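PDB 4JIX: projannalysin from Methanocaldococcus jannaschii, which is the zymogen of a small soluble zinc metallopeptidase, a minigluzincin, and probably hydrolyses peptide bonds once activated. Local coordinates for residues I21-N26 / H75-S80; I69-I74 / I85-E90; I40-F45 / T49-K54. The protein carries 1 engineered substitution. One frame throughout, in Å; residues are numbered along the deposited sequence.

How the contacts relate
Contact 1 opens first along the chain, at 21-26, where helix 12-22 gives way to a loop, and it closes only at 75-80, the end of helix 62-78. Inside that span lies contact 3 (40-45 with 49-54), complete in itself: the hairpin of strands 41-44 and 49-53. Contact 2 begins at 69-74, after the hairpin is finished and before contact 1 has closed, and ends at 85-90, so contacts 1 and 2 cross. These two share helix 62-78 and the zinc ion, and the K77-E90 salt bridge joins them. E72 of contact 2 packs against the hairpin, while F76 of contact 1 meets F43.

Contact 1 (I21-N26 / H75-S80); sequences ISLNIN and HFKIKS. With ZN (zinc ion), chain C.
The F76 ring takes the CG2 methyl of I25 obliquely on its CD1-CE1 side, with CG2 3.6 Å from CE1. The ring of F43 also packs against F76, its plane turned by about 35°. The second flat group of 75-80, the H75 imidazole, turns its NE2 to the metal. NE2 binds the zinc ion at 2.1 Å, and H75 ND1 donates to S80 O at 2.8 Å, with that oxygen tilted from the ring plane. The two bonds fix the rotation of the imidazole, S80 O serving as second shell. H75 is the second histidine of an HExxH helix, H71 being the first and H83 the third histidine on the metal. Just past the end of this helix K79 has positive phi, which turns the chain so that S80 comes back to H75.

Helix 12-22 finishes in a Schellman motif, N24 having positive phi, and K77 reaches the carbonyl of L23, the residue before it. CG of K77 lies opposite its backbone N (chi1 -163°) and the chain runs on extended. At its root I25 CD1 rests 3.9 Å from K77 CB; farther out come CG1 of I25, 4.0 Å from K77 CG, and CD2 of L23, 4.2 Å from K77 CD. K77 NZ then donates to L23 O at 2.9 Å from above the carbonyl plane, 35° out of it. E90 gives the same ammonium a salt bridge.

Contact 2 (I69-I74 / I85-E90); sequences ILHELI and IKFENE. With ZN (zinc ion), chain C.
CZ of F87 sits over one face of the H71 imidazole, 3.4 Å from ND1 and offset toward the rim. The two planes are inclined at 51° with centroids 4.8 Å apart, so the rings meet obliquely. I74 adds a CH-pi contact: its CG2 methyl lies over a face of F87, 3.7 Å from the ring centroid. F87 reaches this position because its CG is swung opposite the backbone N (chi1 -171°), which brings its CZ end to H71 and a face to I74. H71 NE2 binds the zinc ion at 2.1 Å, and F87 probably helps to limit how far that imidazole can tilt.

This aromatic side is buried and close-fitting. Toward E90 the fit slackens: E90 offers I74 little more than CB, 3.7 Å from I74 CG2, before its chain bends at chi2 and leads the carboxylate away. On the same helix I85, K86, E88 and N89 are exposed to solvent.

The axes of the two short helical segments come within 10.5 Å, their directions 133° apart. Helix 62-78 carries the HExxH motif, whose glutamate, here E72, usually acts as general base in zinc peptidases of this kind. I69 and L73 pack against helix 12-22, E72 against strands 41-44 and 49-53, and I112 of the second subunit touches H71 and E72.

Contact 3 (I40-F45 / T49-K54); sequences IASFSF and TLRLNK. With SO4 (sulfate ion), chain E.
R51 and S42 face each other as a hydrogen-bonded antiparallel pair, R51 N donating to S42 O at 2.9 Å and S42 N returning a bond to R51 O. From R51 outward, CB touches S42 OG at 3.4 Å, a position the hydroxyl reaches by standing between its own backbone N and carbonyl carbon (chi1 62°). CG and CD pass the same oxygen at longer range as the chain runs extended to NE, which makes a salt bridge with E32. At the tip, NH1 and NH2 both donate to O1 of a sulfate, NH2 at 2.9 Å, with O1 at the edge of the guanidinium and in its plane. T49 CG2 lies over the centre of one guanidinium face, 3.9 Å above it, and S44 CB approaches the edge near NH1. S44 OG, as well as meeting T47 N, gives the sulfate a further bond, to O2 at 2.8 Å, and T47 another; the ion probably comes from the crystallisation liquor. A leucine in place of R51 would probably cost E32 this salt bridge and the sulfate two of its bonds.

The hairpin ladder continues with S44-T49 bonded in both directions, and N53 N donates to I40 O at 2.9 Å. On the other face A41 CB meets L52 CD2 at 4.0 Å, and the F43 ring leans obliquely on L50. N53 also caps the helix that follows, its OD1 bonded to V56 N.

Strand 30-34 runs parallel to 49-53 on its far side, and 41-44 is an outermost strand within this chain. Helix 62-78 packs beneath I40, A41 and L50, E72 touching the last two, while the backbone of I40 bonds to the second subunit.

Contact 1 (I21-N26 / H75-S80)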
loop_
_atom_site.group_PDB
_atom_site.type_symbol
_atom_site.label_atom_id
_atom_site.label_comp_id
_atom_site.label_asym_id
_atom_site.label_seq_id
_atom_site.Cartn_x
_atom_site.Cartn_y
_atom_site.Cartn_z
ATOM N N ILE A 21 -13.159 -20.878 -1.323
ATOM C CA ILE A 21 -14.463 -21.410 -1.742
ATOM C C ILE A 21 -14.955 -20.659 -3.001
ATOM O O ILE A 21 -15.233 -21.321 -3.998
ATOM C CB ILE A 21 -15.534 -21.412 -0.599
ATOM C CG1 ILE A 21 -15.176 -22.472 0.474
ATOM C CG2 ILE A 21 -16.959 -21.697 -1.157
ATOM C CD1 ILE A 21 -15.928 -22.327 1.896
ATOM N N SER A 22 -14.992 -19.292 -2.976
ATOM C CA SER A 22 -15.483 -18.483 -4.105
ATOM C C SER A 22 -14.632 -18.683 -5.371
ATOM O O SER A 22 -15.184 -18.705 -6.470
ATOM C CB SER A 22 -15.564 -17.003 -3.736
ATOM O OG SER A 22 -14.271 -16.435 -3.582
ATOM N N LEU A 23 -13.307 -18.894 -5.216
ATOM C CA LEU A 23 -12.419 -19.143 -6.356
ATOM C C LEU A 23 -12.403 -20.609 -6.774
ATOM O O LEU A 23 -11.783 -20.934 -7.784
ATOM C CB LEU A 23 -10.981 -18.694 -6.053
ATOM C CG LEU A 23 -10.686 -17.189 -6.128
ATOM C CD1 LEU A 23 -9.260 -16.914 -5.673
ATOM C CD2 LEU A 23 -10.900 -16.637 -7.555
ATOM N N ASN A 24 -13.086 -21.493 -6.018
ATOM C CA ASN A 24 -13.160 -22.947 -6.264
ATOM C C ASN A 24 -11.747 -23.599 -6.259
ATOM O O ASN A 24 -11.393 -24.369 -7.159
ATOM C CB ASN A 24 -13.923 -23.268 -7.564
ATOM C CG ASN A 24 -14.362 -24.713 -7.694
ATOM O OD1 ASN A 24 -14.825 -25.347 -6.739
ATOM N ND2 ASN A 24 -14.224 -25.264 -8.889
ATOM N N ILE A 25 -10.938 -23.257 -5.246
ATOM C CA ILE A 25 -9.599 -23.834 -5.063
ATOM C C ILE A 25 -9.712 -24.952 -4.004
ATOM O O ILE A 25 -10.040 -24.669 -2.838
ATOM C CB ILE A 25 -8.541 -22.751 -4.659
ATOM C CG1 ILE A 25 -8.329 -21.671 -5.762
ATOM C CG2 ILE A 25 -7.196 -23.401 -4.247
ATOM C CD1 ILE A 25 -7.609 -20.347 -5.259
ATOM N N ASN A 26 -9.453 -26.211 -4.401
ATOM C CA ASN A 26 -9.472 -27.321 -3.443
ATOM C C ASN A 26 -8.052 -27.811 -3.139
ATOM O O ASN A 26 -7.879 -28.843 -2.488
ATOM C CB ASN A 26 -10.363 -28.499 -3.865
ATOM C CG ASN A 26 -10.586 -29.483 -2.715
ATOM O OD1 ASN A 26 -10.745 -29.095 -1.549
ATOM N ND2 ASN A 26 -10.493 -30.771 -2.986
ATOM N N HIS A 75 -3.533 -15.622 -8.384
ATOM C CA HIS A 75 -2.268 -16.130 -8.933
ATOM C C HIS A 75 -2.205 -17.658 -8.784
ATOM O O HIS A 75 -1.857 -18.354 -9.732
ATOM C CB HIS A 75 -1.049 -15.510 -8.215
ATOM C CG HIS A 75 -0.731 -14.108 -8.614
ATOM N ND1 HIS A 75 -0.401 -13.786 -9.917
ATOM C CD2 HIS A 75 -0.661 -12.993 -7.855
ATOM C CE1 HIS A 75 -0.142 -12.490 -9.912
ATOM N NE2 HIS A 75 -0.287 -11.970 -8.695
ATOM N N PHE A 76 -2.539 -18.165 -7.588
ATOM C CA PHE A 76 -2.509 -19.592 -7.320
ATOM C C PHE A 76 -3.519 -20.320 -8.211
ATOM O O PHE A 76 -3.172 -21.352 -8.794
ATOM C CB PHE A 76 -2.765 -19.888 -5.829
ATOM C CG PHE A 76 -2.696 -21.356 -5.452
ATOM C CD1 PHE A 76 -3.633 -21.914 -4.585
ATOM C CD2 PHE A 76 -1.664 -22.170 -5.927
ATOM C CE1 PHE A 76 -3.550 -23.260 -4.211
ATOM C CE2 PHE A 76 -1.579 -23.514 -5.548
ATOM C CZ PHE A 76 -2.530 -24.053 -4.703
ATOM N N LYS A 77 -4.739 -19.757 -8.365
ATOM C CA LYS A 77 -5.770 -20.384 -9.195
ATOM C C LYS A 77 -5.362 -20.496 -10.683
ATOM O O LYS A 77 -5.557 -21.551 -11.283
ATOM C CB LYS A 77 -7.105 -19.633 -9.090
ATOM C CG LYS A 77 -8.266 -20.493 -9.588
ATOM C CD LYS A 77 -9.406 -19.661 -10.052
ATOM C CE LYS A 77 -10.487 -20.512 -10.665
ATOM N NZ LYS A 77 -11.816 -19.878 -10.473
ATOM N N ILE A 78 -4.819 -19.418 -11.267
ATOM C CA ILE A 78 -4.474 -19.386 -12.694
ATOM C C ILE A 78 -3.065 -19.974 -12.980
ATOM O O ILE A 78 -2.683 -20.093 -14.148
ATOM C CB ILE A 78 -4.625 -17.945 -13.264
ATOM C CG1 ILE A 78 -3.581 -16.961 -12.661
ATOM C CG2 ILE A 78 -6.076 -17.451 -13.083
ATOM C CD1 ILE A 78 -3.432 -15.651 -13.348
ATOM N N LYS A 79 -2.310 -20.333 -11.924
ATOM C CA LYS A 79 -0.951 -20.879 -12.021
ATOM C C LYS A 79 -0.042 -19.911 -12.811
ATOM O O LYS A 79 0.640 -20.302 -13.764
ATOM C CB LYS A 79 -0.947 -22.307 -12.637
ATOM C CG LYS A 79 -1.830 -23.337 -11.880
ATOM C CD LYS A 79 -1.300 -23.642 -10.456
ATOM C CE LYS A 79 -2.124 -24.656 -9.680
ATOM N NZ LYS A 79 -3.431 -24.113 -9.250
ATOM N N SER A 80 -0.070 -18.627 -12.413
ATOM C CA SER A 80 0.746 -17.591 -13.046
ATOM C C SER A 80 1.115 -16.534 -12.041
ATOM O O SER A 80 0.251 -16.083 -11.297
ATOM C CB SER A 80 0.005 -16.943 -14.215
ATOM O OG SER A 80 0.788 -15.914 -14.803
HETATM ZN ZN ZN C . 0.584 -10.109 -8.133
HETATM O O HOH W 1 1.542 -8.238 -7.547
#

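Contact 2 (I69-I74 / I85-E90)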
loop_
_atom_site.group_PDB
_atom_site.type_symbol
_atom_site.label_atom_id
_atom_site.label_comp_id
_atom_site.label_asym_id
_atom_site.label_seq_id
_atom_site.Cartn_x
_atom_site.Cartn_y
_atom_site.Cartn_z
ATOM N N ILE A 69 -5.666 -10.891 -0.017
ATOM C CA ILE A 69 -5.686 -12.356 -0.073
ATOM C C ILE A 69 -6.208 -12.800 -1.443
ATOM O O ILE A 69 -5.647 -13.733 -2.020
ATOM C CB ILE A 69 -6.506 -12.964 1.099
ATOM C CG1 ILE A 69 -5.835 -12.660 2.463
ATOM C CG2 ILE A 69 -6.699 -14.488 0.920
ATOM C CD1 ILE A 69 -6.798 -12.763 3.693
ATOM N N LEU A 70 -7.286 -12.148 -1.951
ATOM C CA LEU A 70 -7.857 -12.426 -3.274
ATOM C C LEU A 70 -6.781 -12.287 -4.351
ATOM O O LEU A 70 -6.696 -13.144 -5.226
ATOM C CB LEU A 70 -9.031 -11.479 -3.587
ATOM C CG LEU A 70 -9.743 -11.651 -4.946
ATOM C CD1 LEU A 70 -10.500 -13.004 -5.056
ATOM C CD2 LEU A 70 -10.701 -10.484 -5.215
ATOM N N HIS A 71 -5.959 -11.230 -4.281
ATOM C CA HIS A 71 -4.873 -11.032 -5.250
ATOM C C HIS A 71 -3.942 -12.263 -5.284
ATOM O O HIS A 71 -3.682 -12.803 -6.355
ATOM C CB HIS A 71 -4.047 -9.759 -4.930
ATOM C CG HIS A 71 -2.975 -9.483 -5.952
ATOM N ND1 HIS A 71 -3.175 -8.583 -6.982
ATOM C CD2 HIS A 71 -1.749 -10.039 -6.088
ATOM C CE1 HIS A 71 -2.051 -8.586 -7.690
ATOM N NE2 HIS A 71 -1.174 -9.479 -7.210
ATOM N N GLU A 72 -3.441 -12.689 -4.120
ATOM C CA GLU A 72 -2.508 -13.830 -4.063
ATOM C C GLU A 72 -3.126 -15.135 -4.547
ATOM O O GLU A 72 -2.440 -15.958 -5.160
ATOM C CB GLU A 72 -2.014 -14.062 -2.627
ATOM C CG GLU A 72 -1.505 -12.821 -1.921
ATOM C CD GLU A 72 -0.349 -12.132 -2.604
ATOM O OE1 GLU A 72 0.333 -12.772 -3.434
ATOM O OE2 GLU A 72 -0.160 -10.926 -2.342
ATOM N N LEU A 73 -4.398 -15.356 -4.187
ATOM C CA LEU A 73 -5.054 -16.609 -4.490
ATOM C C LEU A 73 -5.508 -16.678 -5.944
ATOM O O LEU A 73 -5.572 -17.784 -6.473
ATOM C CB LEU A 73 -6.177 -16.920 -3.483
ATOM C CG LEU A 73 -5.681 -17.199 -2.031
ATOM C CD1 LEU A 73 -6.825 -17.582 -1.115
ATOM C CD2 LEU A 73 -4.591 -18.311 -1.987
ATOM N N ILE A 74 -5.717 -15.529 -6.621
ATOM C CA ILE A 74 -6.001 -15.533 -8.065
ATOM C C ILE A 74 -4.748 -16.088 -8.779
ATOM O O ILE A 74 -4.886 -16.987 -9.608
ATOM C CB ILE A 74 -6.452 -14.150 -8.622
ATOM C CG1 ILE A 74 -7.887 -13.821 -8.135
ATOM C CG2 ILE A 74 -6.394 -14.127 -10.184
ATOM C CD1 ILE A 74 -8.274 -12.360 -8.342
ATOM N N ILE A 85 -4.354 -11.103 -18.906
ATOM C CA ILE A 85 -5.803 -11.077 -19.122
ATOM C C ILE A 85 -6.476 -12.176 -18.268
ATOM O O ILE A 85 -7.563 -11.935 -17.751
ATOM C CB ILE A 85 -6.181 -11.164 -20.638
ATOM C CG1 ILE A 85 -7.679 -10.836 -20.871
ATOM C CG2 ILE A 85 -5.767 -12.500 -21.287
ATOM C CD1 ILE A 85 -8.008 -10.190 -22.216
ATOM N N LYS A 86 -5.808 -13.338 -18.063
ATOM C CA LYS A 86 -6.333 -14.436 -17.238
ATOM C C LYS A 86 -6.434 -14.010 -15.751
ATOM O O LYS A 86 -7.365 -14.424 -15.060
ATOM C CB LYS A 86 -5.495 -15.707 -17.395
ATOM C CG LYS A 86 -5.657 -16.356 -18.773
ATOM C CD LYS A 86 -5.243 -17.822 -18.762
ATOM C CE LYS A 86 -4.895 -18.360 -20.135
ATOM N NZ LYS A 86 -6.061 -18.377 -21.055
ATOM N N PHE A 87 -5.532 -13.119 -15.293
ATOM C CA PHE A 87 -5.600 -12.569 -13.937
ATOM C C PHE A 87 -6.797 -11.616 -13.855
ATOM O O PHE A 87 -7.632 -11.754 -12.952
ATOM C CB PHE A 87 -4.296 -11.838 -13.548
ATOM C CG PHE A 87 -4.246 -11.453 -12.086
ATOM C CD1 PHE A 87 -3.590 -12.257 -11.161
ATOM C CD2 PHE A 87 -4.882 -10.299 -11.630
ATOM C CE1 PHE A 87 -3.582 -11.923 -9.800
ATOM C CE2 PHE A 87 -4.894 -9.978 -10.268
ATOM C CZ PHE A 87 -4.239 -10.790 -9.363
ATOM N N GLU A 88 -6.881 -10.668 -14.822
ATOM C CA GLU A 88 -7.967 -9.685 -14.911
ATOM C C GLU A 88 -9.332 -10.365 -14.997
ATOM O O GLU A 88 -10.254 -9.916 -14.326
ATOM C CB GLU A 88 -7.777 -8.750 -16.107
ATOM C CG GLU A 88 -6.736 -7.668 -15.873
ATOM C CD GLU A 88 -6.512 -6.724 -17.042
ATOM O OE1 GLU A 88 -5.366 -6.245 -17.206
ATOM O OE2 GLU A 88 -7.482 -6.459 -17.792
ATOM N N ASN A 89 -9.448 -11.473 -15.763
ATOM C CA ASN A 89 -10.704 -12.220 -15.917
ATOM C C ASN A 89 -11.252 -12.717 -14.572
ATOM O O ASN A 89 -12.461 -12.619 -14.348
ATOM C CB ASN A 89 -10.552 -13.403 -16.887
ATOM C CG ASN A 89 -10.389 -13.031 -18.345
ATOM O OD1 ASN A 89 -9.983 -13.862 -19.162
ATOM N ND2 ASN A 89 -10.641 -11.771 -18.702
ATOM N N GLU A 90 -10.378 -13.233 -13.681
ATOM C CA GLU A 90 -10.793 -13.713 -12.357
ATOM C C GLU A 90 -11.149 -12.557 -11.440
ATOM O O GLU A 90 -12.168 -12.616 -10.755
ATOM C CB GLU A 90 -9.712 -14.576 -11.684
ATOM C CG GLU A 90 -9.335 -15.836 -12.441
ATOM C CD GLU A 90 -10.396 -16.916 -12.565
ATOM O OE1 GLU A 90 -11.291 -16.992 -11.690
ATOM O OE2 GLU A 90 -10.301 -17.715 -13.525
HETATM ZN ZN ZN C . 0.584 -10.109 -8.133
HETATM O O HOH W 1 1.542 -8.238 -7.547
#

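Contact 3 (I40-F45 / T49-K54)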
loop_
_atom_site.group_PDB
_atom_site.type_symbol
_atom_site.label_atom_id
_atom_site.label_comp_id
_atom_site.label_asym_id
_atom_site.label_seq_id
_atom_site.Cartn_x
_atom_site.Cartn_y
_atom_site.Cartn_z
ATOM N N ILE A 40 3.616 -6.918 2.233
ATOM C CA ILE A 40 2.512 -7.062 3.164
ATOM C C ILE A 40 1.860 -8.449 2.898
ATOM O O ILE A 40 1.219 -9.001 3.784
ATOM C CB ILE A 40 1.521 -5.874 3.188
ATOM C CG1 ILE A 40 0.760 -5.710 1.871
ATOM C CG2 ILE A 40 2.260 -4.574 3.608
ATOM C CD1 ILE A 40 -0.369 -4.536 1.881
ATOM N N ALA A 41 2.085 -9.024 1.698
ATOM C CA ALA A 41 1.584 -10.352 1.344
ATOM C C ALA A 41 2.372 -10.969 0.197
ATOM O O ALA A 41 2.883 -10.270 -0.676
ATOM C CB ALA A 41 0.104 -10.299 0.983
ATOM N N SER A 42 2.455 -12.300 0.199
ATOM C CA SER A 42 3.124 -13.054 -0.858
ATOM C C SER A 42 2.537 -14.461 -0.916
ATOM O O SER A 42 1.813 -14.884 -0.017
ATOM C CB SER A 42 4.639 -13.109 -0.642
ATOM O OG SER A 42 4.937 -13.768 0.574
ATOM N N PHE A 43 2.841 -15.165 -1.983
ATOM C CA PHE A 43 2.403 -16.535 -2.166
ATOM C C PHE A 43 3.544 -17.304 -2.769
ATOM O O PHE A 43 4.088 -16.893 -3.799
ATOM C CB PHE A 43 1.142 -16.632 -3.043
ATOM C CG PHE A 43 0.630 -18.048 -3.102
ATOM C CD1 PHE A 43 -0.169 -18.559 -2.085
ATOM C CD2 PHE A 43 1.022 -18.906 -4.129
ATOM C CE1 PHE A 43 -0.592 -19.890 -2.107
ATOM C CE2 PHE A 43 0.607 -20.240 -4.142
ATOM C CZ PHE A 43 -0.194 -20.723 -3.131
ATOM N N SER A 44 3.892 -18.439 -2.152
ATOM C CA SER A 44 4.947 -19.276 -2.679
ATOM C C SER A 44 4.343 -20.502 -3.347
ATOM O O SER A 44 3.689 -21.284 -2.673
ATOM C CB SER A 44 5.920 -19.680 -1.571
ATOM O OG SER A 44 6.718 -20.780 -1.988
ATOM N N PHE A 45 4.554 -20.679 -4.661
ATOM C CA PHE A 45 4.077 -21.872 -5.384
ATOM C C PHE A 45 4.848 -23.122 -4.952
ATOM O O PHE A 45 4.297 -24.221 -4.989
ATOM C CB PHE A 45 4.225 -21.700 -6.907
ATOM C CG PHE A 45 3.128 -20.883 -7.540
ATOM C CD1 PHE A 45 3.239 -19.499 -7.641
ATOM C CD2 PHE A 45 1.977 -21.495 -8.033
ATOM C CE1 PHE A 45 2.208 -18.737 -8.213
ATOM C CE2 PHE A 45 0.957 -20.737 -8.622
ATOM C CZ PHE A 45 1.083 -19.367 -8.721
ATOM N N THR A 49 2.327 -21.622 0.195
ATOM C CA THR A 49 2.194 -20.858 1.428
ATOM C C THR A 49 1.763 -19.437 1.143
ATOM O O THR A 49 2.451 -18.697 0.429
ATOM C CB THR A 49 3.521 -20.891 2.210
ATOM O OG1 THR A 49 3.831 -22.243 2.526
ATOM C CG2 THR A 49 3.488 -20.064 3.484
ATOM N N LEU A 50 0.642 -19.044 1.746
ATOM C CA LEU A 50 0.164 -17.674 1.696
ATOM C C LEU A 50 0.812 -16.980 2.889
ATOM O O LEU A 50 0.626 -17.442 4.023
ATOM C CB LEU A 50 -1.388 -17.639 1.760
ATOM C CG LEU A 50 -2.061 -16.260 1.937
ATOM C CD1 LEU A 50 -1.910 -15.406 0.692
ATOM C CD2 LEU A 50 -3.540 -16.411 2.243
ATOM N N ARG A 51 1.643 -15.951 2.645
ATOM C CA ARG A 51 2.302 -15.219 3.734
ATOM C C ARG A 51 1.641 -13.865 3.907
ATOM O O ARG A 51 1.430 -13.158 2.923
ATOM C CB ARG A 51 3.817 -15.065 3.506
ATOM C CG ARG A 51 4.550 -16.387 3.627
ATOM C CD ARG A 51 6.059 -16.255 3.737
ATOM N NE ARG A 51 6.667 -17.540 4.105
ATOM C CZ ARG A 51 7.005 -18.494 3.238
ATOM N NH1 ARG A 51 6.825 -18.312 1.934
ATOM N NH2 ARG A 51 7.532 -19.633 3.669
ATOM N N LEU A 52 1.261 -13.534 5.146
ATOM C CA LEU A 52 0.586 -12.266 5.442
ATOM C C LEU A 52 1.321 -11.530 6.539
ATOM O O LEU A 52 1.701 -12.142 7.541
ATOM C CB LEU A 52 -0.887 -12.496 5.848
ATOM C CG LEU A 52 -1.794 -13.216 4.828
ATOM C CD1 LEU A 52 -3.107 -13.624 5.470
ATOM C CD2 LEU A 52 -2.063 -12.350 3.595
ATOM N N ASN A 53 1.533 -10.222 6.347
ATOM C CA ASN A 53 2.221 -9.389 7.321
ATOM C C ASN A 53 1.367 -9.281 8.589
ATOM O O ASN A 53 0.196 -8.892 8.527
ATOM C CB ASN A 53 2.524 -8.025 6.721
ATOM C CG ASN A 53 3.162 -7.052 7.669
ATOM O OD1 ASN A 53 2.552 -6.591 8.642
ATOM N ND2 ASN A 53 4.377 -6.667 7.356
ATOM N N LYS A 54 1.971 -9.625 9.732
ATOM C CA LYS A 54 1.334 -9.654 11.051
ATOM C C LYS A 54 0.655 -8.325 11.443
ATOM O O LYS A 54 -0.492 -8.362 11.884
ATOM C CB LYS A 54 2.343 -10.080 12.132
ATOM C CG LYS A 54 1.687 -10.410 13.474
ATOM C CD LYS A 54 2.638 -11.139 14.405
ATOM C CE LYS A 54 1.999 -11.467 15.732
ATOM N NZ LYS A 54 1.942 -10.281 16.625
HETATM S S SO4 E . 9.306 -20.695 0.471
HETATM O O1 SO4 E . 8.022 -20.966 1.119
HETATM O O2 SO4 E . 9.245 -21.088 -0.936
HETATM O O3 SO4 E . 9.597 -19.268 0.557
HETATM O O4 SO4 E . 10.368 -21.440 1.148
#